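Kinesin-like protein (Caenorhabditis elegans, PDB 5X3E) is a kinesin-6 motor (Zen4), captured here in the apo state, that probably couples ATP hydrolysis to movement or force production on microtubules. Local coordinates at residues A[115-120]-A[332-337]; A[222-227]-A[389-394]. One frame throughout, in Å; residues are numbered along the deposited sequence.

In the fold
Contact 1 lies within the central mixed sheet of the motor domain; contact 2 packs a helix against one of its strands. Contact 1 joins two neighbouring parallel strands and runs on into the start of the probable P-loop (Walker A) at Gly120, so it borders the probable nucleotide site. Contact 2 sets the short helix 390-394 against strand 213-225, which is separated from strand 325-333 by strand 296-307 alone. The contacts lie about 12 Å apart, centre to centre, and their segments alternate along the chain. They meet directly where Leu334 CD2 packs 3.6 Å from Leu391 CD2, joining helix 390-394 to segment 332-337. A sulfate, probably from the crystallisation liquor, is bound by His393 of the helix.

Contact 1. Residues A[115-120]-A[332-337]; sequences LLFTYG and VDLAGS
Phe117 and Val332 are paired on adjacent parallel strands and send their side chains the same way, with Phe117 CD1 3.5 Å from Val332 CB. Val332 holds CG1 anti to its backbone N (chi1 -180°), which lays CG1 alongside the CD1-CE1 side of the ring and leaves CG2 to meet Leu115 CD1. That same Leu115 methyl sits over the rim of one face of the Phe117 ring. Leu334 serves two aromatics: CD2 reaches Phe117 CD1, while CD1 lies in the plane of the Tyr119 ring at its edge, 3.5 Å from Tyr119 CD1. Behind this apolar face, backbone bonds run from Val332 N to Leu116 O (2.7 Å), Thr118 N to Val332 O (3.0 Å) and Leu334 N to Thr118 O. The face carrying Thr118 and the partly exposed Asp333 is more loosely held across the strands, by a weak bond from Thr118 OG1 to Asp333 OD1 (2.9 Å), beside Lys126 and Thr127. Past Leu334 a water accepts from Gly120 N and donates to Ala335 O, its oxygen 2.6 Å from Ala335 O. Ser337 N lies 3.0 Å from Gly120 O, 44° out of the carbonyl plane; Lys126 NZ bonds the same oxygen. Backbone bonds and apolar packing together hold the strands, whereas beyond them one backbone bond and a water join Gly120 to the DLAGS segment, consistent with a nucleotide-responsive switch II.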
loop_
_atom_site.group_PDB
_atom_site.type_symbol
_atom_site.label_atom_id
_atom_site.label_comp_id
_atom_site.label_asym_id
_atom_site.label_seq_id
_atom_site.Cartn_x
_atom_site.Cartn_y
_atom_site.Cartn_z
ATOM N N LEU A 115 -5.388 -2.805 -2.610
ATOM C CA LEU A 115 -5.050 -1.582 -1.893
ATOM C C LEU A 115 -5.204 -1.813 -0.397
ATOM O O LEU A 115 -6.225 -2.344 0.048
ATOM C CB LEU A 115 -5.941 -0.418 -2.349
ATOM C CG LEU A 115 -5.846 0.910 -1.596
ATOM C CD1 LEU A 115 -4.428 1.445 -1.604
ATOM C CD2 LEU A 115 -6.790 1.917 -2.227
ATOM N N LEU A 116 -4.196 -1.415 0.377
ATOM C CA LEU A 116 -4.206 -1.612 1.823
ATOM C C LEU A 116 -3.781 -0.328 2.520
ATOM O O LEU A 116 -2.703 0.206 2.236
ATOM C CB LEU A 116 -3.292 -2.771 2.223
ATOM C CG LEU A 116 -3.415 -3.385 3.623
ATOM C CD1 LEU A 116 -2.822 -4.750 3.542
ATOM C CD2 LEU A 116 -2.698 -2.583 4.704
ATOM N N PHE A 117 -4.630 0.166 3.421
ATOM C CA PHE A 117 -4.345 1.326 4.253
ATOM C C PHE A 117 -4.081 0.896 5.691
ATOM O O PHE A 117 -4.694 -0.050 6.193
ATOM C CB PHE A 117 -5.514 2.314 4.282
ATOM C CG PHE A 117 -5.871 2.902 2.956
ATOM C CD1 PHE A 117 -5.159 3.977 2.443
ATOM C CD2 PHE A 117 -6.958 2.422 2.250
ATOM C CE1 PHE A 117 -5.504 4.540 1.228
ATOM C CE2 PHE A 117 -7.309 2.978 1.042
ATOM C CZ PHE A 117 -6.582 4.041 0.527
ATOM N N THR A 118 -3.185 1.616 6.360
ATOM C CA THR A 118 -3.118 1.618 7.818
ATOM C C THR A 118 -3.524 3.004 8.303
ATOM O O THR A 118 -2.966 4.011 7.856
ATOM C CB THR A 118 -1.722 1.244 8.340
ATOM O OG1 THR A 118 -0.728 2.101 7.769
ATOM C CG2 THR A 118 -1.393 -0.202 8.006
ATOM N N TYR A 119 -4.513 3.048 9.191
ATOM C CA TYR A 119 -5.113 4.285 9.671
ATOM C C TYR A 119 -5.012 4.356 11.191
ATOM O O TYR A 119 -4.980 3.326 11.868
ATOM C CB TYR A 119 -6.582 4.368 9.233
ATOM C CG TYR A 119 -7.287 5.646 9.614
ATOM C CD1 TYR A 119 -7.322 6.724 8.744
ATOM C CD2 TYR A 119 -7.931 5.769 10.838
ATOM C CE1 TYR A 119 -7.964 7.896 9.085
ATOM C CE2 TYR A 119 -8.574 6.938 11.190
ATOM C CZ TYR A 119 -8.588 7.999 10.307
ATOM O OH TYR A 119 -9.232 9.167 10.642
ATOM N N GLY A 120 -4.943 5.566 11.724
ATOM C CA GLY A 120 -4.988 5.740 13.164
ATOM C C GLY A 120 -4.200 6.953 13.615
ATOM O O GLY A 120 -3.700 7.738 12.814
ATOM N N VAL A 332 -0.450 1.661 1.756
ATOM C CA VAL A 332 -0.506 3.086 2.064
ATOM C C VAL A 332 -0.477 3.257 3.572
ATOM O O VAL A 332 -1.329 2.706 4.283
ATOM C CB VAL A 332 -1.761 3.745 1.473
ATOM C CG1 VAL A 332 -1.788 5.233 1.802
ATOM C CG2 VAL A 332 -1.815 3.509 -0.026
ATOM N N ASP A 333 0.495 4.025 4.056
ATOM C CA ASP A 333 0.628 4.337 5.475
ATOM C C ASP A 333 0.142 5.772 5.656
ATOM O O ASP A 333 0.888 6.728 5.435
ATOM C CB ASP A 333 2.070 4.154 5.940
ATOM C CG ASP A 333 2.216 4.263 7.444
ATOM O OD1 ASP A 333 1.179 4.271 8.133
ATOM O OD2 ASP A 333 3.363 4.345 7.937
ATOM N N LEU A 334 -1.123 5.910 6.049
ATOM C CA LEU A 334 -1.781 7.203 6.102
ATOM C C LEU A 334 -1.158 8.101 7.162
ATOM O O LEU A 334 -0.489 7.648 8.095
ATOM C CB LEU A 334 -3.271 7.039 6.393
ATOM C CG LEU A 334 -4.075 6.330 5.304
ATOM C CD1 LEU A 334 -5.497 6.091 5.766
ATOM C CD2 LEU A 334 -4.053 7.127 4.004
ATOM N N ALA A 335 -1.357 9.403 6.980
ATOM C CA ALA A 335 -0.975 10.362 8.000
ATOM C C ALA A 335 -1.821 10.151 9.249
ATOM O O ALA A 335 -2.940 9.634 9.190
ATOM C CB ALA A 335 -1.142 11.788 7.480
ATOM N N GLY A 336 -1.268 10.550 10.388
ATOM C CA GLY A 336 -1.975 10.445 11.649
ATOM C C GLY A 336 -3.276 11.220 11.639
ATOM O O GLY A 336 -3.310 12.379 11.215
ATOM N N SER A 337 -4.354 10.582 12.103
ATOM C CA SER A 337 -5.666 11.215 12.108
ATOM C C SER A 337 -5.750 12.410 13.057
ATOM O O SER A 337 -6.639 13.252 12.883
ATOM C CB SER A 337 -6.743 10.188 12.462
ATOM O OG SER A 337 -6.435 9.506 13.666
HETATM O O HOH W 1 -4.662 7.835 9.860
#

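Contact 2. Residues A[222-227]-A[389-394]. With SO4 (sulfate ion), chain M.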
loop_
_atom_site.group_PDB
_atom_site.type_symbol
_atom_site.label_atom_id
_atom_site.label_comp_id
_atom_site.label_asym_id
_atom_site.label_seq_id
_atom_site.Cartn_x
_atom_site.Cartn_y
_atom_site.Cartn_z
ATOM N N VAL A 222 5.951 6.716 -3.206
ATOM C CA VAL A 222 5.419 8.055 -3.414
ATOM C C VAL A 222 4.874 8.591 -2.098
ATOM O O VAL A 222 4.331 7.836 -1.284
ATOM C CB VAL A 222 4.333 8.045 -4.512
ATOM C CG1 VAL A 222 3.688 9.353 -4.593
ATOM C CG2 VAL A 222 4.969 7.783 -5.863
ATOM N N GLU A 223 5.034 9.894 -1.877
ATOM C CA GLU A 223 4.559 10.548 -0.666
ATOM C C GLU A 223 3.575 11.647 -1.036
ATOM O O GLU A 223 3.839 12.443 -1.942
ATOM C CB GLU A 223 5.726 11.134 0.136
ATOM C CG GLU A 223 5.320 11.861 1.403
ATOM C CD GLU A 223 6.488 12.573 2.054
ATOM O OE1 GLU A 223 7.311 13.152 1.313
ATOM O OE2 GLU A 223 6.589 12.548 3.301
ATOM N N ILE A 224 2.454 11.708 -0.327
ATOM C CA ILE A 224 1.489 12.791 -0.479
ATOM C C ILE A 224 1.552 13.624 0.795
ATOM O O ILE A 224 1.133 13.170 1.868
ATOM C CB ILE A 224 0.075 12.264 -0.741
ATOM C CG1 ILE A 224 0.022 11.561 -2.094
ATOM C CG2 ILE A 224 -0.932 13.402 -0.695
ATOM C CD1 ILE A 224 -1.264 10.819 -2.339
ATOM N N TYR A 225 2.104 14.830 0.687
ATOM C CA TYR A 225 2.314 15.699 1.841
ATOM C C TYR A 225 1.832 17.103 1.502
ATOM O O TYR A 225 2.324 17.709 0.546
ATOM C CB TYR A 225 3.793 15.712 2.236
ATOM C CG TYR A 225 4.135 16.725 3.291
ATOM C CD1 TYR A 225 3.655 16.591 4.585
ATOM C CD2 TYR A 225 4.941 17.814 2.999
ATOM C CE1 TYR A 225 3.968 17.514 5.558
ATOM C CE2 TYR A 225 5.260 18.743 3.966
ATOM C CZ TYR A 225 4.771 18.590 5.244
ATOM O OH TYR A 225 5.085 19.513 6.215
ATOM N N ASN A 226 0.885 17.618 2.289
ATOM C CA ASN A 226 0.342 18.970 2.111
ATOM C C ASN A 226 -0.267 19.153 0.721
ATOM O O ASN A 226 0.005 20.130 0.024
ATOM C CB ASN A 226 1.409 20.033 2.376
ATOM C CG ASN A 226 0.814 21.353 2.841
ATOM O OD1 ASN A 226 -0.323 21.692 2.507
ATOM N ND2 ASN A 226 1.584 22.107 3.613
ATOM N N ASN A 227 -1.102 18.190 0.325
ATOM C CA ASN A 227 -1.801 18.167 -0.964
ATOM C C ASN A 227 -0.847 18.219 -2.160
ATOM O O ASN A 227 -1.271 18.494 -3.285
ATOM C CB ASN A 227 -2.833 19.295 -1.067
ATOM C CG ASN A 227 -4.069 18.879 -1.841
ATOM O OD1 ASN A 227 -4.563 17.759 -1.684
ATOM N ND2 ASN A 227 -4.566 19.770 -2.693
ATOM N N SER A 389 -9.526 15.494 -2.823
ATOM C CA SER A 389 -8.182 15.485 -2.260
ATOM C C SER A 389 -7.239 14.722 -3.183
ATOM O O SER A 389 -7.661 13.827 -3.921
ATOM C CB SER A 389 -8.169 14.861 -0.862
ATOM O OG SER A 389 -8.580 13.509 -0.921
ATOM N N LYS A 390 -5.952 15.082 -3.117
ATOM C CA LYS A 390 -4.952 14.419 -3.950
ATOM C C LYS A 390 -4.885 12.928 -3.645
ATOM O O LYS A 390 -4.804 12.102 -4.561
ATOM C CB LYS A 390 -3.577 15.060 -3.748
ATOM C CG LYS A 390 -3.069 15.887 -4.928
ATOM C CD LYS A 390 -3.793 17.222 -5.034
ATOM C CE LYS A 390 -3.084 18.163 -5.998
ATOM N NZ LYS A 390 -3.658 19.538 -5.960
ATOM N N LEU A 391 -4.931 12.572 -2.360
ATOM C CA LEU A 391 -4.798 11.178 -1.954
ATOM C C LEU A 391 -5.924 10.337 -2.534
ATOM O O LEU A 391 -5.694 9.263 -3.100
ATOM C CB LEU A 391 -4.784 11.081 -0.428
ATOM C CG LEU A 391 -4.754 9.674 0.179
ATOM C CD1 LEU A 391 -3.463 8.934 -0.156
ATOM C CD2 LEU A 391 -4.966 9.734 1.680
ATOM N N THR A 392 -7.156 10.821 -2.408
ATOM C CA THR A 392 -8.306 10.072 -2.896
ATOM C C THR A 392 -8.346 10.018 -4.423
ATOM O O THR A 392 -8.819 9.030 -4.998
ATOM C CB THR A 392 -9.577 10.717 -2.349
ATOM O OG1 THR A 392 -9.498 10.788 -0.921
ATOM C CG2 THR A 392 -10.766 9.917 -2.714
ATOM N N HIS A 393 -7.827 11.047 -5.092
ATOM C CA HIS A 393 -7.756 11.032 -6.550
ATOM C C HIS A 393 -6.838 9.920 -7.039
ATOM O O HIS A 393 -7.140 9.236 -8.026
ATOM C CB HIS A 393 -7.282 12.400 -7.041
ATOM C CG HIS A 393 -7.380 12.597 -8.521
ATOM N ND1 HIS A 393 -6.586 13.497 -9.198
ATOM C CD2 HIS A 393 -8.185 12.031 -9.451
ATOM C CE1 HIS A 393 -6.888 13.468 -10.483
ATOM N NE2 HIS A 393 -7.856 12.587 -10.663
ATOM N N LEU A 394 -5.715 9.714 -6.347
ATOM C CA LEU A 394 -4.752 8.692 -6.746
ATOM C C LEU A 394 -5.340 7.284 -6.692
ATOM O O LEU A 394 -4.901 6.403 -7.441
ATOM C CB LEU A 394 -3.517 8.788 -5.855
ATOM C CG LEU A 394 -2.366 7.817 -6.099
ATOM C CD1 LEU A 394 -1.843 7.947 -7.519
ATOM C CD2 LEU A 394 -1.262 8.067 -5.087
HETATM S S SO4 M . -8.655 12.501 -14.026
HETATM O O1 SO4 M . -7.205 12.362 -14.143
HETATM O O2 SO4 M . -9.233 11.332 -13.365
HETATM O O3 SO4 M . -8.953 13.709 -13.262
HETATM O O4 SO4 M . -9.247 12.624 -15.354
HETATM O O HOH W 2 -3.959 14.847 -0.041
#
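Asn227 OD1 receives two weak bonds, one from Lys390 N at 3.3 Å and one from a water that in turn accepts weakly from Leu391 N. The amide thus meets the start of helix 390-394 directly at Lys390 N and through water at Leu391 N. Lys390 crosses the Asn227 side chain at about a right angle: a bend at chi2 (74°) carries its methylenes past the asparagine, with CE 3.3 Å from Asn227 O. Its NZ ends 3.4 Å from Asn227 ND2, but two donors meet there and no bond forms. An alanine in place of Lys390 would probably strip most of the aliphatic cover from Asn227 and leave its amide freer to turn. Deeper in, Ile224 CD1 is the apolar tip that meets the helix, 3.6 Å from Leu391 CD1 and 3.9 Å from Leu394 CD2. The axes of the short segments, strand 222-225 and helix 390-394, run at 144° and approach to 9.8 Å. Ser389 caps the helix: its OG takes a bond from Thr392 OG1 (2.9 Å) and a weak one from Thr392 N. Away from the strand, His393 NE2 makes weak bonds to two oxygens of a sulfate, at 3.0 Å to O3; Arg387 and His248 also bond to the ion. A short N-capped helix, carrying the SKLT sequence familiar from kinesins, here docks on the end of a central-sheet strand of the motor domain.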